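CaaX farnesyltransferase beta subunit Ram1 (Aspergillus fumigatus, PDB 4MBG) catalyses, as the zinc-binding beta subunit of a heterodimer with Ram2, transfer of a farnesyl group from farnesyl diphosphate to a cysteine near the C-terminus of target proteins. Local coordinates at the farnesyl diphosphate site, the interface of chains B and A and the zinc ion site. Sequence-based numbering; all coordinates share one arbitrary frame. Chains: chain A, CaaX farnesyltransferase beta subunit Ram1; chain B, CaaX farnesyltransferase alpha subunit Ram2.

Contact 1: the farnesyl diphosphate site. Residues chain B 161; chain A 153, 252, 255-256, 311, 313-314, 317, 359, 362, 368, 371, 432. With FPP (farnesyl diphosphate), chain C.
The isoprenoid-binding cleft of protein farnesyltransferase holds its substrate farnesyl diphosphate (FPP), the diphosphate at the subunit junction and the chain running into the beta subunit. A:Arg359 grips the diphosphate side-on: NE gives a nearly straight bond (174° at H) to the beta-phosphate oxygen FPP O2B at 2.7 Å, and NH2 reaches the alpha-phosphate FPP O1A at 2.9 Å. Both acceptors lie in the guanidinium plane, so the grip fixes the group's rotation. B:Tyr161 CD2 approaches one face of it, the two planes 80° apart, and A:Lys362 CD lies over the other. FPP O2B also accepts from A:His311 NE2 in the imidazole plane, at 2.9 Å; the opposite ring nitrogen, ND1, takes the backbone N-H of A:Ala313, which sets the ring orientation and leaves NE2 as donor. A:Lys362, bent at chi2 and chi3, brings NZ to 2.7 Å from FPP O1B in a salt bridge, and A:Tyr368 OH donates to FPP O3B at 2.6 Å. These groups would be expected to stabilise the diphosphate as a leaving group. Water 1 links FPP O1A to B:Tyr161 N. Along the chain, FPP C9 sits over the six-membered ring of A:Trp371, while A:Ala313 CB packs against FPP C8 at 3.3 Å. A:Trp153 CZ2 meets FPP C14, one of the two terminal methyls, at 3.6 Å. Helices 151-164, 251-263, 312-323, 368-371 and 431-444 of the beta-subunit alpha-alpha toroid line the cleft, joined by alpha-subunit helix 161-174.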
loop_
_atom_site.group_PDB
_atom_site.type_symbol
_atom_site.label_atom_id
_atom_site.label_comp_id
_atom_site.label_asym_id
_atom_site.label_seq_id
_atom_site.Cartn_x
_atom_site.Cartn_y
_atom_site.Cartn_z
ATOM N N TYR B 161 -1.882 11.500 3.715
ATOM C CA TYR B 161 -1.776 10.281 4.536
ATOM C C TYR B 161 -0.704 10.421 5.602
ATOM O O TYR B 161 -0.914 9.988 6.751
ATOM C CB TYR B 161 -1.487 9.058 3.661
ATOM C CG TYR B 161 -1.774 7.741 4.339
ATOM C CD1 TYR B 161 -0.820 7.150 5.179
ATOM C CD2 TYR B 161 -3.003 7.088 4.152
ATOM C CE1 TYR B 161 -1.078 5.952 5.827
ATOM C CE2 TYR B 161 -3.272 5.887 4.776
ATOM C CZ TYR B 161 -2.300 5.317 5.614
ATOM O OH TYR B 161 -2.575 4.116 6.249
ATOM N N TRP A 153 14.511 1.008 -7.202
ATOM C CA TRP A 153 13.131 0.822 -7.674
ATOM C C TRP A 153 13.034 0.997 -9.177
ATOM O O TRP A 153 12.310 0.252 -9.856
ATOM C CB TRP A 153 12.196 1.844 -7.037
ATOM C CG TRP A 153 11.692 1.495 -5.674
ATOM C CD1 TRP A 153 11.806 2.256 -4.537
ATOM C CD2 TRP A 153 10.909 0.348 -5.313
ATOM N NE1 TRP A 153 11.165 1.641 -3.491
ATOM C CE2 TRP A 153 10.614 0.461 -3.937
ATOM C CE3 TRP A 153 10.443 -0.772 -6.018
ATOM C CZ2 TRP A 153 9.881 -0.505 -3.249
ATOM C CZ3 TRP A 153 9.700 -1.733 -5.332
ATOM C CH2 TRP A 153 9.437 -1.594 -3.965
ATOM N N ARG A 252 4.778 -1.834 5.029
ATOM C CA ARG A 252 5.606 -1.967 3.847
ATOM C C ARG A 252 6.995 -2.439 4.311
ATOM O O ARG A 252 7.622 -3.289 3.673
ATOM C CB ARG A 252 5.696 -0.613 3.100
ATOM C CG ARG A 252 7.014 -0.463 2.353
ATOM C CD ARG A 252 7.445 0.968 2.066
ATOM N NE ARG A 252 7.528 1.793 3.267
ATOM C CZ ARG A 252 8.315 2.856 3.410
ATOM N NH1 ARG A 252 9.148 3.217 2.449
ATOM N NH2 ARG A 252 8.277 3.554 4.536
ATOM N N TYR A 255 6.679 -6.290 5.100
ATOM C CA TYR A 255 6.596 -7.029 3.845
ATOM C C TYR A 255 7.930 -7.084 3.076
ATOM O O TYR A 255 8.370 -8.169 2.653
ATOM C CB TYR A 255 5.480 -6.426 2.969
ATOM C CG TYR A 255 5.539 -6.927 1.548
ATOM C CD1 TYR A 255 5.107 -8.203 1.222
ATOM C CD2 TYR A 255 6.036 -6.110 0.526
ATOM C CE1 TYR A 255 5.195 -8.664 -0.102
ATOM C CE2 TYR A 255 6.115 -6.553 -0.786
ATOM C CZ TYR A 255 5.720 -7.823 -1.090
ATOM O OH TYR A 255 5.827 -8.235 -2.402
ATOM N N CYS A 256 8.582 -5.928 2.890
ATOM C CA CYS A 256 9.851 -5.896 2.143
ATOM C C CYS A 256 10.920 -6.706 2.895
ATOM O O CYS A 256 11.660 -7.467 2.266
ATOM C CB CYS A 256 10.356 -4.460 1.936
ATOM S SG CYS A 256 9.336 -3.499 0.804
ATOM N N HIS A 311 -5.734 1.207 3.647
ATOM C CA HIS A 311 -5.256 1.591 2.316
ATOM C C HIS A 311 -4.844 0.351 1.535
ATOM O O HIS A 311 -4.169 -0.535 2.073
ATOM C CB HIS A 311 -4.055 2.530 2.422
ATOM C CG HIS A 311 -3.760 3.270 1.151
ATOM N ND1 HIS A 311 -3.182 2.668 0.049
ATOM C CD2 HIS A 311 -4.012 4.554 0.794
ATOM C CE1 HIS A 311 -3.070 3.559 -0.926
ATOM N NE2 HIS A 311 -3.573 4.710 -0.500
ATOM N N ALA A 313 -2.495 -0.282 -0.628
ATOM C CA ALA A 313 -1.081 -0.654 -0.706
ATOM C C ALA A 313 -0.652 -1.438 0.537
ATOM O O ALA A 313 0.132 -2.377 0.457
ATOM C CB ALA A 313 -0.236 0.570 -0.845
ATOM N N TYR A 314 -1.173 -1.029 1.693
ATOM C CA TYR A 314 -0.818 -1.692 2.939
ATOM C C TYR A 314 -1.589 -2.998 3.139
ATOM O O TYR A 314 -1.107 -3.930 3.762
ATOM C CB TYR A 314 -1.052 -0.718 4.096
ATOM C CG TYR A 314 -0.148 0.496 4.032
ATOM C CD1 TYR A 314 1.238 0.369 3.879
ATOM C CD2 TYR A 314 -0.671 1.783 4.145
ATOM C CE1 TYR A 314 2.069 1.513 3.854
ATOM C CE2 TYR A 314 0.148 2.910 4.128
ATOM C CZ TYR A 314 1.509 2.769 3.950
ATOM O OH TYR A 314 2.311 3.895 3.938
ATOM N N CYS A 317 0.605 -5.404 1.305
ATOM C CA CYS A 317 1.793 -5.720 2.099
ATOM C C CYS A 317 1.484 -6.678 3.254
ATOM O O CYS A 317 2.222 -7.636 3.497
ATOM C CB CYS A 317 2.431 -4.447 2.653
ATOM S SG CYS A 317 3.215 -3.438 1.371
ATOM N N ARG A 359 -8.187 3.996 -1.164
ATOM C CA ARG A 359 -8.893 4.203 0.105
ATOM C C ARG A 359 -10.243 4.842 -0.142
ATOM O O ARG A 359 -10.491 5.435 -1.206
ATOM C CB ARG A 359 -8.059 5.014 1.096
ATOM C CG ARG A 359 -7.318 6.209 0.461
ATOM C CD ARG A 359 -6.577 6.996 1.582
ATOM N NE ARG A 359 -5.594 7.919 0.998
ATOM C CZ ARG A 359 -5.191 9.046 1.580
ATOM N NH1 ARG A 359 -5.692 9.409 2.761
ATOM N NH2 ARG A 359 -4.317 9.835 0.951
ATOM N N LYS A 362 -11.511 8.201 -2.211
ATOM C CA LYS A 362 -10.471 8.749 -3.075
ATOM C C LYS A 362 -10.607 8.174 -4.489
ATOM O O LYS A 362 -11.625 7.543 -4.800
ATOM C CB LYS A 362 -9.073 8.554 -2.460
ATOM C CG LYS A 362 -8.969 9.387 -1.124
ATOM C CD LYS A 362 -7.556 9.940 -0.895
ATOM C CE LYS A 362 -7.220 11.156 -1.803
ATOM N NZ LYS A 362 -5.728 11.478 -1.728
ATOM N N TYR A 368 -2.976 0.632 -8.425
ATOM C CA TYR A 368 -3.698 -0.235 -7.505
ATOM C C TYR A 368 -4.179 -1.478 -8.241
ATOM O O TYR A 368 -4.692 -2.397 -7.614
ATOM C CB TYR A 368 -4.888 0.492 -6.825
ATOM C CG TYR A 368 -4.380 1.654 -5.989
ATOM C CD1 TYR A 368 -3.294 1.480 -5.136
ATOM C CD2 TYR A 368 -4.913 2.919 -6.121
ATOM C CE1 TYR A 368 -2.751 2.559 -4.393
ATOM C CE2 TYR A 368 -4.384 4.023 -5.376
ATOM C CZ TYR A 368 -3.314 3.816 -4.520
ATOM O OH TYR A 368 -2.779 4.866 -3.791
ATOM N N TRP A 371 -1.715 -3.308 -6.312
ATOM C CA TRP A 371 -1.838 -3.335 -4.836
ATOM C C TRP A 371 -3.169 -3.911 -4.386
ATOM O O TRP A 371 -3.216 -4.745 -3.478
ATOM C CB TRP A 371 -1.609 -1.944 -4.201
ATOM C CG TRP A 371 -0.281 -1.355 -4.613
ATOM C CD1 TRP A 371 -0.082 -0.246 -5.391
ATOM C CD2 TRP A 371 1.031 -1.870 -4.307
ATOM N NE1 TRP A 371 1.267 -0.030 -5.580
ATOM C CE2 TRP A 371 1.974 -1.011 -4.937
ATOM C CE3 TRP A 371 1.496 -2.960 -3.562
ATOM C CZ2 TRP A 371 3.364 -1.217 -4.858
ATOM C CZ3 TRP A 371 2.860 -3.173 -3.477
ATOM C CH2 TRP A 371 3.795 -2.293 -4.117
ATOM N N TYR A 432 6.908 3.396 -12.619
ATOM C CA TYR A 432 6.216 2.801 -11.476
ATOM C C TYR A 432 4.785 2.433 -11.906
ATOM O O TYR A 432 4.322 1.304 -11.682
ATOM C CB TYR A 432 6.206 3.782 -10.296
ATOM C CG TYR A 432 5.176 3.477 -9.228
ATOM C CD1 TYR A 432 5.457 2.601 -8.166
ATOM C CD2 TYR A 432 3.915 4.083 -9.269
ATOM C CE1 TYR A 432 4.490 2.327 -7.188
ATOM C CE2 TYR A 432 2.964 3.826 -8.290
ATOM C CZ TYR A 432 3.250 2.942 -7.265
ATOM O OH TYR A 432 2.277 2.695 -6.325
HETATM C C1 FPP C . -1.045 7.589 -0.321
HETATM O O1 FPP C . -0.646 8.475 -1.337
HETATM C C2 FPP C . -0.418 6.347 -0.409
HETATM C C3 FPP C . -0.034 5.474 0.755
HETATM C C4 FPP C . 0.598 6.243 1.896
HETATM C C5 FPP C . 0.703 4.184 0.295
HETATM C C6 FPP C . 2.145 4.169 -0.188
HETATM C C7 FPP C . 2.809 2.945 -0.452
HETATM C C8 FPP C . 2.515 2.138 -1.688
HETATM C C10 FPP C . 2.403 2.921 -2.959
HETATM C C9 FPP C . 3.421 0.914 -1.865
HETATM C C11 FPP C . 3.922 0.168 -0.633
HETATM C C12 FPP C . 4.356 -1.150 -0.833
HETATM C C13 FPP C . 5.803 -1.511 -1.098
HETATM C C14 FPP C . 6.864 -0.445 -1.225
HETATM C C15 FPP C . 6.156 -2.945 -1.367
HETATM P PA FPP C . -1.694 9.299 -2.157
HETATM O O1A FPP C . -2.496 10.180 -1.247
HETATM O O2A FPP C . -0.847 10.087 -3.111
HETATM O O3A FPP C . -2.593 8.302 -2.974
HETATM P PB FPP C . -4.139 7.972 -2.751
HETATM O O1B FPP C . -4.990 9.185 -2.988
HETATM O O2B FPP C . -4.386 7.396 -1.395
HETATM O O3B FPP C . -4.372 6.921 -3.823
HETATM O O HOH W 1 -1.389 11.399 0.873
#

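Contact 2: the interface of chains B and A. Residues chain B 31-34, 61, 64, 89; chain A 194-195.
With CG anti to its backbone N (chi1 -178°), A:His194 projects its imidazole from a beta-subunit loop toward B:Arg61, whose chain bends at chi3 (-73°) and turns the guanidinium nearly parallel to that ring, 6° between planes. This is part of the alpha-beta heterodimer interface of the protein prenyltransferase family, where A:His194 enters between the alpha-subunit segment 31-34 and helix 51-65. The two side chains cross at about a right angle, and the arginine's methylene CD lies over one face of the imidazole, 3.7 Å from its centroid and displaced toward the rim. B:Asn34 N donates to A:His194 ND1 at 2.9 Å, fairly straight but tilted from the ring plane; ND1 therefore acts as acceptor. The carbonyl O of B:Glu32 lies at the ring edge, 3.3 Å from A:His194 CE1, and B:Leu33 CD1 packs beside the CB. B:Arg61 itself is held by its own chain: NE and NH2 both donate to B:Ile31 O, at 2.8 Å and 3.2 Å, with the acceptor in the guanidinium plane. That second-shell clamp fixes the rotation of the group and directs NH1 at A:His194 O, 3.1 Å away, which it meets from above the carbonyl plane. Next along chain A, A:Gly195 CA lies 3.9 Å from B:Arg61 CG. The carbonyl A:Gly195 O is 3.4 Å from the terminal methyl B:Met64 CE.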
loop_
_atom_site.group_PDB
_atom_site.type_symbol
_atom_site.label_atom_id
_atom_site.label_comp_id
_atom_site.label_asym_id
_atom_site.label_seq_id
_atom_site.Cartn_x
_atom_site.Cartn_y
_atom_site.Cartn_z
ATOM N N ILE B 31 34.543 12.042 -0.219
ATOM C CA ILE B 31 34.579 10.727 -0.855
ATOM C C ILE B 31 33.770 10.781 -2.159
ATOM O O ILE B 31 32.550 10.955 -2.152
ATOM C CB ILE B 31 34.008 9.626 0.073
ATOM C CG1 ILE B 31 34.828 9.532 1.362
ATOM C CG2 ILE B 31 33.936 8.264 -0.648
ATOM C CD1 ILE B 31 34.259 8.557 2.376
ATOM N N GLU B 32 34.486 10.639 -3.265
ATOM C CA GLU B 32 33.886 10.755 -4.589
ATOM C C GLU B 32 32.909 9.626 -4.902
ATOM O O GLU B 32 33.009 8.529 -4.374
ATOM C CB GLU B 32 34.970 10.805 -5.664
ATOM C CG GLU B 32 35.982 11.915 -5.477
ATOM C CD GLU B 32 35.498 13.251 -6.003
ATOM O OE1 GLU B 32 34.567 13.827 -5.397
ATOM O OE2 GLU B 32 36.065 13.730 -7.017
ATOM N N LEU B 33 31.934 9.928 -5.758
ATOM C CA LEU B 33 30.909 8.949 -6.141
ATOM C C LEU B 33 31.492 7.774 -6.912
ATOM O O LEU B 33 32.242 7.957 -7.870
ATOM C CB LEU B 33 29.818 9.598 -6.997
ATOM C CG LEU B 33 28.749 8.664 -7.573
ATOM C CD1 LEU B 33 27.964 7.974 -6.464
ATOM C CD2 LEU B 33 27.806 9.435 -8.496
ATOM N N ASN B 34 31.131 6.573 -6.479
ATOM C CA ASN B 34 31.410 5.344 -7.211
ATOM C C ASN B 34 30.061 4.776 -7.627
ATOM O O ASN B 34 29.379 4.151 -6.823
ATOM C CB ASN B 34 32.131 4.362 -6.287
ATOM C CG ASN B 34 32.546 3.070 -6.989
ATOM O OD1 ASN B 34 31.947 2.655 -7.979
ATOM N ND2 ASN B 34 33.582 2.427 -6.461
ATOM N N ARG B 61 29.262 11.876 2.422
ATOM C CA ARG B 61 29.841 10.548 2.584
ATOM C C ARG B 61 30.991 10.590 3.584
ATOM O O ARG B 61 31.083 9.751 4.483
ATOM C CB ARG B 61 30.308 9.983 1.244
ATOM C CG ARG B 61 29.225 9.239 0.473
ATOM C CD ARG B 61 29.824 8.564 -0.775
ATOM N NE ARG B 61 30.138 9.576 -1.766
ATOM C CZ ARG B 61 29.320 9.953 -2.740
ATOM N NH1 ARG B 61 28.121 9.386 -2.882
ATOM N NH2 ARG B 61 29.700 10.905 -3.572
ATOM N N MET B 64 29.721 11.269 7.279
ATOM C CA MET B 64 29.046 10.112 7.861
ATOM C C MET B 64 30.032 8.978 8.165
ATOM O O MET B 64 29.932 8.314 9.200
ATOM C CB MET B 64 27.884 9.639 6.967
ATOM C CG MET B 64 26.812 10.696 6.820
ATOM S SD MET B 64 25.360 10.072 5.949
ATOM C CE MET B 64 26.093 9.572 4.399
ATOM N N THR B 89 18.563 9.092 3.805
ATOM C CA THR B 89 19.768 9.015 4.630
ATOM C C THR B 89 20.103 10.348 5.308
ATOM O O THR B 89 20.445 10.385 6.491
ATOM C CB THR B 89 20.981 8.543 3.805
ATOM O OG1 THR B 89 20.707 7.249 3.261
ATOM C CG2 THR B 89 22.254 8.453 4.674
ATOM N N HIS A 194 25.560 4.423 -3.664
ATOM C CA HIS A 194 26.799 4.653 -2.903
ATOM C C HIS A 194 26.662 5.708 -1.819
ATOM O O HIS A 194 26.406 6.883 -2.111
ATOM C CB HIS A 194 27.927 5.038 -3.862
ATOM C CG HIS A 194 29.256 5.257 -3.198
ATOM N ND1 HIS A 194 30.214 6.093 -3.728
ATOM C CD2 HIS A 194 29.792 4.744 -2.063
ATOM C CE1 HIS A 194 31.283 6.084 -2.952
ATOM N NE2 HIS A 194 31.052 5.277 -1.932
ATOM N N GLY A 195 26.850 5.288 -0.570
ATOM C CA GLY A 195 26.827 6.205 0.558
ATOM C C GLY A 195 25.450 6.401 1.178
ATOM O O GLY A 195 25.294 7.157 2.138
#

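Contact 3: the zinc ion site. Residues chain A 365, 367, 423, 430, 432-433. With ZN (zinc ion), chain D.
Loop backbone, extended at A:Asp365 (phi/psi -160/130°) and turning to helical values at A:Cys367, presents two ligands to the catalytic zinc of protein farnesyltransferase, while the third protein ligand, A:His433, comes from helix 431-444. The carboxylate of A:Asp365, with CG anti to the backbone N, chelates unevenly: OD2 binds zinc at 2.0 Å and OD1 at 2.5 Å. A:Cys367 N also donates to the longer-bound A:Asp365 OD1, at 2.9 Å and from above the carboxylate plane, so each loop ligand helps place the other. A:Cys367 holds SG between its backbone N and carbonyl carbon, the crowded position (chi1 67°), which puts the sulphur 2.3 Å from the metal. A:His433 binds through NE2 at 2.1 Å. Its ring is flanked by A:Asp423 CB over one face and A:Tyr432 CD2 over the other, limiting its swing. In the second shell, A:Asp430 OD1 accepts from both A:His433 N and ND1, the former nearly along its C-O axis; this carboxylate would be expected to make the imidazole a stronger zinc ligand. The coordination lies between square pyramidal and trigonal bipyramidal. No peptide substrate is bound in this binary complex; in this enzyme family the substrate cysteine thiolate joins the zinc before transfer, possibly by replacing the water seen here. That molecule, water 2, binds zinc with its oxygen 2.1 Å from the metal.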
loop_
_atom_site.group_PDB
_atom_site.type_symbol
_atom_site.label_atom_id
_atom_site.label_comp_id
_atom_site.label_asym_id
_atom_site.label_seq_id
_atom_site.Cartn_x
_atom_site.Cartn_y
_atom_site.Cartn_z
ATOM N N ASP A 365 -6.739 4.583 -9.551
ATOM C CA ASP A 365 -5.343 4.802 -9.945
ATOM C C ASP A 365 -4.840 3.453 -10.454
ATOM O O ASP A 365 -5.040 2.415 -9.804
ATOM C CB ASP A 365 -4.548 5.318 -8.729
ATOM C CG ASP A 365 -3.047 5.426 -8.970
ATOM O OD1 ASP A 365 -2.491 4.833 -9.927
ATOM O OD2 ASP A 365 -2.386 6.101 -8.150
ATOM N N CYS A 367 -2.012 2.083 -10.540
ATOM C CA CYS A 367 -1.042 1.264 -9.783
ATOM C C CYS A 367 -1.746 0.300 -8.817
ATOM O O CYS A 367 -1.181 -0.745 -8.442
ATOM C CB CYS A 367 0.017 2.087 -9.031
ATOM S SG CYS A 367 -0.619 3.105 -7.645
ATOM N N ASP A 423 -1.241 6.542 -13.971
ATOM C CA ASP A 423 -2.206 6.543 -12.872
ATOM C C ASP A 423 -3.644 6.663 -13.413
ATOM O O ASP A 423 -4.493 5.798 -13.175
ATOM C CB ASP A 423 -1.761 7.719 -11.953
ATOM C CG ASP A 423 -2.839 8.256 -11.018
ATOM O OD1 ASP A 423 -3.974 7.742 -10.940
ATOM O OD2 ASP A 423 -2.488 9.247 -10.309
ATOM N N ASP A 430 4.733 6.995 -15.898
ATOM C CA ASP A 430 6.034 6.797 -15.264
ATOM C C ASP A 430 6.285 5.297 -15.131
ATOM O O ASP A 430 5.369 4.494 -15.334
ATOM C CB ASP A 430 6.200 7.590 -13.945
ATOM C CG ASP A 430 5.182 7.230 -12.881
ATOM O OD1 ASP A 430 4.845 6.051 -12.731
ATOM O OD2 ASP A 430 4.776 8.150 -12.131
ATOM N N TYR A 432 6.908 3.396 -12.619
ATOM C CA TYR A 432 6.216 2.801 -11.476
ATOM C C TYR A 432 4.785 2.433 -11.906
ATOM O O TYR A 432 4.322 1.304 -11.682
ATOM C CB TYR A 432 6.206 3.782 -10.296
ATOM C CG TYR A 432 5.176 3.477 -9.228
ATOM C CD1 TYR A 432 5.457 2.601 -8.166
ATOM C CD2 TYR A 432 3.915 4.083 -9.269
ATOM C CE1 TYR A 432 4.490 2.327 -7.188
ATOM C CE2 TYR A 432 2.964 3.826 -8.290
ATOM C CZ TYR A 432 3.250 2.942 -7.265
ATOM O OH TYR A 432 2.277 2.695 -6.325
ATOM N N HIS A 433 4.085 3.388 -12.521
ATOM C CA HIS A 433 2.726 3.128 -12.983
ATOM C C HIS A 433 2.676 2.123 -14.130
ATOM O O HIS A 433 1.708 1.364 -14.262
ATOM C CB HIS A 433 1.975 4.441 -13.299
ATOM C CG HIS A 433 1.502 5.139 -12.055
ATOM N ND1 HIS A 433 2.202 6.158 -11.451
ATOM C CD2 HIS A 433 0.447 4.873 -11.249
ATOM C CE1 HIS A 433 1.589 6.504 -10.329
ATOM N NE2 HIS A 433 0.518 5.739 -10.188
HETATM ZN ZN ZN D . -0.538 5.293 -8.461
HETATM O O HOH W 2 0.500 6.533 -7.070
#

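Contact 1 and contact 3 form one active centre: their C-alpha centres are about 12 Å apart, and A:Tyr432 belongs to both, its hydroxyl facing the farnesyl chain while its ring edge faces the metal. Helix 431-444 therefore carries a lipid contact and a zinc ligand on successive residues, and helix 368-371 of contact 1 directly follows the zinc-binding A:Cys367. The C-alpha centre of contact 2 lies about 30 Å from that of contact 1 and 31 Å from that of contact 3, so its direct role is likely in heterodimer assembly. Chain B also supplies B:Tyr161 to contact 1, which suggests that subunit pairing helps complete the substrate site.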